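Long-range contact in alpha-ketoglutarate-dependent non-heme iron oxygenase EasH (PDB 5M0T), which probably catalyses an oxidation in cycloclavine (ergot alkaloid) biosynthesis, as a non-heme iron(II) oxygenase dependent on 2-oxoglutarate: residues 167-181 with 202-215. Numbering follows the deposited sequence.
Sequences GATRVLPGSHLWEDF and VLFTGKTLHGAGKN. With FE2 (Fe (II) ion), chain C; ZN (zinc ion), chain E; AKG (2-oxoglutaric acid), chain D; AKG (2-oxoglutaric acid), chain H.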
loop_
_atom_site.group_PDB
_atom_site.type_symbol
_atom_site.label_atom_id
_atom_site.label_comp_id
_atom_site.label_asym_id
_atom_site.label_seq_id
_atom_site.Cartn_x
_atom_site.Cartn_y
_atom_site.Cartn_z
ATOM N N GLY A 167 22.241 -24.803 2.118
ATOM C CA GLY A 167 20.913 -24.194 2.184
ATOM C C GLY A 167 20.563 -23.198 1.084
ATOM O O GLY A 167 19.617 -22.409 1.240
ATOM N N ALA A 168 21.273 -23.253 -0.044
ATOM C CA ALA A 168 20.948 -22.388 -1.188
ATOM C C ALA A 168 19.454 -22.422 -1.496
ATOM O O ALA A 168 18.838 -23.488 -1.495
ATOM C CB ALA A 168 21.753 -22.776 -2.425
ATOM N N THR A 169 18.902 -21.237 -1.749
ATOM C CA THR A 169 17.490 -21.028 -2.019
ATOM C C THR A 169 17.035 -21.958 -3.116
ATOM O O THR A 169 17.706 -22.068 -4.131
ATOM C CB THR A 169 17.236 -19.569 -2.445
ATOM O OG1 THR A 169 17.835 -18.694 -1.490
ATOM C CG2 THR A 169 15.756 -19.256 -2.519
ATOM N N ARG A 170 15.908 -22.636 -2.894
ATOM C CA ARG A 170 15.392 -23.622 -3.837
ATOM C C ARG A 170 14.247 -23.028 -4.623
ATOM O O ARG A 170 13.469 -22.291 -4.071
ATOM C CB ARG A 170 14.985 -24.890 -3.094
ATOM C CG ARG A 170 16.158 -25.485 -2.331
ATOM C CD ARG A 170 15.959 -26.943 -1.940
ATOM N NE ARG A 170 17.242 -27.651 -2.022
ATOM C CZ ARG A 170 17.513 -28.729 -2.761
ATOM N NH1 ARG A 170 16.597 -29.317 -3.513
ATOM N NH2 ARG A 170 18.740 -29.248 -2.725
ATOM N N VAL A 171 14.168 -23.313 -5.918
ATOM C CA VAL A 171 13.204 -22.658 -6.807
ATOM C C VAL A 171 12.653 -23.666 -7.794
ATOM O O VAL A 171 13.332 -24.608 -8.143
ATOM C CB VAL A 171 13.824 -21.458 -7.580
ATOM C CG1 VAL A 171 14.401 -20.412 -6.617
ATOM C CG2 VAL A 171 14.900 -21.915 -8.557
ATOM N N LEU A 172 11.408 -23.479 -8.210
ATOM C CA LEU A 172 10.795 -24.286 -9.249
ATOM C C LEU A 172 10.543 -23.390 -10.465
ATOM O O LEU A 172 9.541 -22.680 -10.508
ATOM C CB LEU A 172 9.486 -24.915 -8.761
ATOM C CG LEU A 172 9.629 -26.110 -7.811
ATOM C CD1 LEU A 172 8.277 -26.541 -7.264
ATOM C CD2 LEU A 172 10.295 -27.295 -8.494
ATOM N N PRO A 173 11.466 -23.413 -11.448
ATOM C CA PRO A 173 11.257 -22.692 -12.699
ATOM C C PRO A 173 9.973 -23.136 -13.384
ATOM O O PRO A 173 9.705 -24.335 -13.445
ATOM C CB PRO A 173 12.475 -23.087 -13.538
ATOM C CG PRO A 173 13.514 -23.442 -12.563
ATOM C CD PRO A 173 12.794 -24.048 -11.399
ATOM N N GLY A 174 9.168 -22.184 -13.846
ATOM C CA GLY A 174 7.898 -22.499 -14.515
ATOM C C GLY A 174 6.680 -22.461 -13.608
ATOM O O GLY A 174 5.557 -22.448 -14.115
ATOM N N SER A 175 6.883 -22.430 -12.278
ATOM C CA SER A 175 5.755 -22.452 -11.317
ATOM C C SER A 175 4.892 -21.190 -11.343
ATOM O O SER A 175 3.704 -21.233 -10.998
ATOM C CB SER A 175 6.221 -22.783 -9.893
ATOM O OG SER A 175 7.218 -21.911 -9.414
ATOM N N HIS A 176 5.473 -20.081 -11.785
ATOM C CA HIS A 176 4.708 -18.867 -12.092
ATOM C C HIS A 176 3.591 -19.002 -13.145
ATOM O O HIS A 176 2.756 -18.104 -13.263
ATOM C CB HIS A 176 5.660 -17.718 -12.442
ATOM C CG HIS A 176 6.258 -17.812 -13.811
ATOM N ND1 HIS A 176 6.979 -18.905 -14.246
ATOM C CD2 HIS A 176 6.235 -16.942 -14.848
ATOM C CE1 HIS A 176 7.367 -18.711 -15.490
ATOM N NE2 HIS A 176 6.931 -17.526 -15.878
ATOM N N LEU A 177 3.569 -20.104 -13.891
ATOM C CA LEU A 177 2.575 -20.347 -14.951
ATOM C C LEU A 177 1.654 -21.532 -14.685
ATOM O O LEU A 177 0.758 -21.805 -15.482
ATOM C CB LEU A 177 3.287 -20.567 -16.296
ATOM C CG LEU A 177 4.108 -19.375 -16.801
ATOM C CD1 LEU A 177 4.929 -19.781 -18.020
ATOM C CD2 LEU A 177 3.209 -18.182 -17.126
ATOM N N TRP A 178 1.850 -22.225 -13.569
ATOM C CA TRP A 178 0.957 -23.324 -13.178
ATOM C C TRP A 178 -0.457 -22.811 -12.985
ATOM O O TRP A 178 -0.661 -21.680 -12.546
ATOM C CB TRP A 178 1.445 -23.996 -11.892
ATOM C CG TRP A 178 2.754 -24.717 -12.014
ATOM C CD1 TRP A 178 3.556 -24.811 -13.125
ATOM C CD2 TRP A 178 3.429 -25.420 -10.975
ATOM N NE1 TRP A 178 4.684 -25.539 -12.836
ATOM C CE2 TRP A 178 4.630 -25.930 -11.525
ATOM C CE3 TRP A 178 3.128 -25.690 -9.635
ATOM C CZ2 TRP A 178 5.531 -26.689 -10.775
ATOM C CZ3 TRP A 178 4.020 -26.446 -8.890
ATOM C CH2 TRP A 178 5.219 -26.924 -9.461
ATOM N N GLU A 179 -1.432 -23.647 -13.323
ATOM C CA GLU A 179 -2.825 -23.227 -13.335
ATOM C C GLU A 179 -3.335 -22.872 -11.925
ATOM O O GLU A 179 -3.898 -21.792 -11.721
ATOM C CB GLU A 179 -3.677 -24.317 -13.965
ATOM C CG GLU A 179 -5.133 -23.943 -14.141
ATOM C CD GLU A 179 -5.984 -25.117 -14.560
ATOM O OE1 GLU A 179 -6.327 -25.178 -15.760
ATOM O OE2 GLU A 179 -6.308 -25.967 -13.695
ATOM N N ASP A 180 -3.104 -23.770 -10.970
ATOM C CA ASP A 180 -3.696 -23.678 -9.627
ATOM C C ASP A 180 -2.652 -23.298 -8.563
ATOM O O ASP A 180 -1.875 -24.126 -8.112
ATOM C CB ASP A 180 -4.359 -25.025 -9.288
ATOM C CG ASP A 180 -5.114 -25.007 -7.972
ATOM O OD1 ASP A 180 -5.335 -23.925 -7.382
ATOM O OD2 ASP A 180 -5.500 -26.104 -7.530
ATOM N N PHE A 181 -2.639 -22.040 -8.159
ATOM C CA PHE A 181 -1.689 -21.578 -7.143
ATOM C C PHE A 181 -2.063 -21.997 -5.701
ATOM O O PHE A 181 -1.249 -21.901 -4.789
ATOM C CB PHE A 181 -1.544 -20.058 -7.228
ATOM C CG PHE A 181 -0.580 -19.561 -8.291
ATOM C CD1 PHE A 181 -0.230 -20.312 -9.416
ATOM C CD2 PHE A 181 -0.061 -18.294 -8.170
ATOM C CE1 PHE A 181 0.648 -19.796 -10.367
ATOM C CE2 PHE A 181 0.815 -17.774 -9.129
ATOM C CZ PHE A 181 1.164 -18.520 -10.225
ATOM N N VAL A 202 19.826 -14.642 -7.086
ATOM C CA VAL A 202 18.739 -15.364 -7.731
ATOM C C VAL A 202 17.543 -14.396 -7.774
ATOM O O VAL A 202 17.166 -13.814 -6.755
ATOM C CB VAL A 202 18.450 -16.754 -7.102
ATOM C CG1 VAL A 202 17.899 -16.676 -5.677
ATOM C CG2 VAL A 202 17.477 -17.532 -7.979
ATOM N N LEU A 203 16.998 -14.198 -8.978
ATOM C CA LEU A 203 15.921 -13.241 -9.233
ATOM C C LEU A 203 14.628 -13.999 -9.523
ATOM O O LEU A 203 14.605 -14.805 -10.448
ATOM C CB LEU A 203 16.268 -12.380 -10.451
ATOM C CG LEU A 203 15.283 -11.255 -10.748
ATOM C CD1 LEU A 203 15.404 -10.162 -9.702
ATOM C CD2 LEU A 203 15.473 -10.702 -12.154
ATOM N N PHE A 204 13.565 -13.747 -8.750
ATOM C CA PHE A 204 12.264 -14.383 -8.992
ATOM C C PHE A 204 11.087 -13.456 -8.691
ATOM O O PHE A 204 11.185 -12.566 -7.853
ATOM C CB PHE A 204 12.138 -15.712 -8.247
ATOM C CG PHE A 204 12.427 -15.636 -6.771
ATOM C CD1 PHE A 204 11.410 -15.357 -5.861
ATOM C CD2 PHE A 204 13.708 -15.864 -6.283
ATOM C CE1 PHE A 204 11.674 -15.292 -4.498
ATOM C CE2 PHE A 204 13.975 -15.802 -4.910
ATOM C CZ PHE A 204 12.960 -15.524 -4.020
ATOM N N THR A 205 9.986 -13.651 -9.417
ATOM C CA THR A 205 8.767 -12.905 -9.170
ATOM C C THR A 205 8.049 -13.469 -7.955
ATOM O O THR A 205 8.359 -14.564 -7.502
ATOM C CB THR A 205 7.771 -12.998 -10.338
ATOM O OG1 THR A 205 7.200 -14.318 -10.388
ATOM C CG2 THR A 205 8.456 -12.599 -11.696
ATOM N N GLY A 206 7.042 -12.744 -7.480
ATOM C CA GLY A 206 6.207 -13.190 -6.378
ATOM C C GLY A 206 5.298 -14.359 -6.720
ATOM O O GLY A 206 4.559 -14.805 -5.856
ATOM N N LYS A 207 5.330 -14.834 -7.970
ATOM C CA LYS A 207 4.509 -15.932 -8.427
ATOM C C LYS A 207 5.256 -17.243 -8.520
ATOM O O LYS A 207 4.657 -18.246 -8.812
ATOM C CB LYS A 207 3.909 -15.578 -9.783
ATOM C CG LYS A 207 2.993 -14.382 -9.690
ATOM C CD LYS A 207 2.467 -13.975 -11.047
ATOM C CE LYS A 207 1.092 -14.468 -11.314
ATOM N NZ LYS A 207 0.518 -13.756 -12.483
ATOM N N THR A 208 6.554 -17.233 -8.245
ATOM C CA THR A 208 7.393 -18.402 -8.399
ATOM C C THR A 208 7.618 -19.076 -7.046
ATOM O O THR A 208 8.005 -18.417 -6.075
ATOM C CB THR A 208 8.734 -17.995 -9.024
ATOM O OG1 THR A 208 8.492 -17.371 -10.307
ATOM C CG2 THR A 208 9.657 -19.185 -9.197
ATOM N N LEU A 209 7.381 -20.392 -7.004
ATOM C CA LEU A 209 7.574 -21.199 -5.802
ATOM C C LEU A 209 9.049 -21.282 -5.455
ATOM O O LEU A 209 9.869 -21.581 -6.308
ATOM C CB LEU A 209 7.025 -22.622 -5.963
ATOM C CG LEU A 209 5.507 -22.767 -5.888
ATOM C CD1 LEU A 209 5.080 -24.136 -6.404
ATOM C CD2 LEU A 209 4.978 -22.536 -4.466
ATOM N N HIS A 210 9.364 -20.987 -4.206
ATOM C CA HIS A 210 10.726 -20.973 -3.728
ATOM C C HIS A 210 10.748 -21.177 -2.208
ATOM O O HIS A 210 9.720 -21.065 -1.551
ATOM C CB HIS A 210 11.362 -19.618 -4.045
ATOM C CG HIS A 210 10.811 -18.518 -3.208
ATOM N ND1 HIS A 210 9.650 -17.851 -3.524
ATOM C CD2 HIS A 210 11.211 -18.034 -2.012
ATOM C CE1 HIS A 210 9.375 -16.980 -2.569
ATOM N NE2 HIS A 210 10.298 -17.085 -1.626
ATOM N N GLY A 211 11.925 -21.445 -1.662
ATOM C CA GLY A 211 12.123 -21.445 -0.209
ATOM C C GLY A 211 13.578 -21.685 0.157
ATOM O O GLY A 211 14.322 -22.303 -0.605
ATOM N N ALA A 212 13.995 -21.162 1.309
ATOM C CA ALA A 212 15.350 -21.361 1.830
ATOM C C ALA A 212 15.572 -22.843 2.029
ATOM O O ALA A 212 14.677 -23.535 2.501
ATOM C CB ALA A 212 15.549 -20.618 3.145
ATOM N N GLY A 213 16.751 -23.319 1.659
ATOM C CA GLY A 213 17.079 -24.738 1.713
ATOM C C GLY A 213 17.511 -25.176 3.102
ATOM O O GLY A 213 17.733 -24.344 3.986
ATOM N N LYS A 214 17.613 -26.494 3.270
ATOM C CA LYS A 214 18.158 -27.108 4.470
ATOM C C LYS A 214 19.677 -26.865 4.522
ATOM O O LYS A 214 20.373 -27.099 3.530
ATOM C CB LYS A 214 17.868 -28.625 4.466
ATOM C CG LYS A 214 17.807 -29.297 5.839
ATOM C CD LYS A 214 18.907 -30.304 6.137
ATOM C CE LYS A 214 18.595 -31.108 7.401
ATOM N NZ LYS A 214 18.675 -30.319 8.672
ATOM N N ASN A 215 20.176 -26.385 5.660
ATOM C CA ASN A 215 21.622 -26.229 5.891
ATOM C C ASN A 215 22.167 -27.506 6.559
ATOM O O ASN A 215 22.138 -27.612 7.758
ATOM C CB ASN A 215 21.898 -24.970 6.748
ATOM C CG ASN A 215 23.380 -24.608 6.841
ATOM O OD1 ASN A 215 24.252 -25.460 6.747
ATOM N ND2 ASN A 215 23.666 -23.319 7.048
HETATM FE FE FE2 C . 10.054 -16.470 0.147
HETATM ZN ZN ZN E . -6.993 -27.010 -16.083
HETATM C C1 AKG D . 11.256 -15.761 2.322
HETATM O O1 AKG D . 10.201 -15.352 1.842
HETATM O O2 AKG D . 11.592 -15.636 3.585
HETATM C C2 AKG D . 12.335 -16.471 1.492
HETATM O O5 AKG D . 11.994 -17.005 0.454
HETATM C C3 AKG D . 13.776 -16.477 1.933
HETATM C C4 AKG D . 14.653 -17.353 1.054
HETATM C C5 AKG D . 16.095 -17.412 1.478
HETATM O O3 AKG D . 16.470 -16.554 2.397
HETATM O O4 AKG D . 16.859 -18.208 0.982
HETATM C C1 AKG H . -4.448 -28.433 -15.609
HETATM O O1 AKG H . -5.064 -27.487 -16.098
HETATM O O2 AKG H . -4.955 -29.231 -14.702
HETATM C C2 AKG H . -3.007 -28.842 -15.965
HETATM O O5 AKG H . -2.222 -29.109 -15.059
HETATM C C3 AKG H . -2.599 -28.913 -17.413
HETATM C C4 AKG H . -1.414 -28.017 -17.744
HETATM C C5 AKG H . -0.695 -28.416 -19.005
HETATM O O3 AKG H . -0.843 -27.552 -19.977
HETATM O O4 AKG H . -0.034 -29.437 -19.111
HETATM O O HOH W 1 19.441 -22.398 4.669
HETATM O O HOH W 2 2.012 -15.738 -14.502
HETATM O O HOH W 3 -8.598 -26.337 -15.139
#
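The imidazole of His-210, a residue whose CB meets Val-171 CG1 across the antiparallel pairing of 170-171 with 210-211, part of the cupin (double-stranded beta-helix) fold of the PhyH family, has Phe-204 CE1 3.3 Å above one face, over its centre, while Thr-208 O and O1 of the iron-bound 2-oxoglutarate lie at its edge, in plane. The Trp-178 ring carries Ser-175 CA on one face, and its CZ3 lies 3.6 Å from Leu-209 CD1, the two side chains crossing at about a right angle. Leu-177 CG covers a face of His-176; Phe-181 has His-176 C at its edge, in plane, and its CE2 lies 3.9 Å from Lys-207 CB.

The strand pair supplies the third protein ligand, in sequence order, of the two-histidine, one-carboxylate iron site: His-210 NE2 binds iron at 1.9 Å beside His-132 and Glu-134. The ring's rotation is held by an in-plane bond at its edge, ND1 donating almost straight (177°) to Thr-208 O.

Backbone bonds zip the segments together: Arg-170 and Gly-211 exchange a reciprocal pair, and Leu-172 N donates to Leu-209 O. Farther along, Gly-213 N reaches Gly-167 O from above its carbonyl plane; Arg-222, a partner of the same 2-oxoglutarate, also donates to that oxygen.

With OG tucked between its backbone N and carbonyl carbon (chi1 56°), Ser-175 accepts from Leu-209 N at 2.9 Å and donates to Leu-172 O, tying the type II turn 172-175 to 202-215. At the end of the 2-oxoglutarate remote from the iron, Thr-169 OG1 donates to carboxylate O4 at 2.7 Å, and Ala-212 CB packs 3.5 Å from the same oxygen.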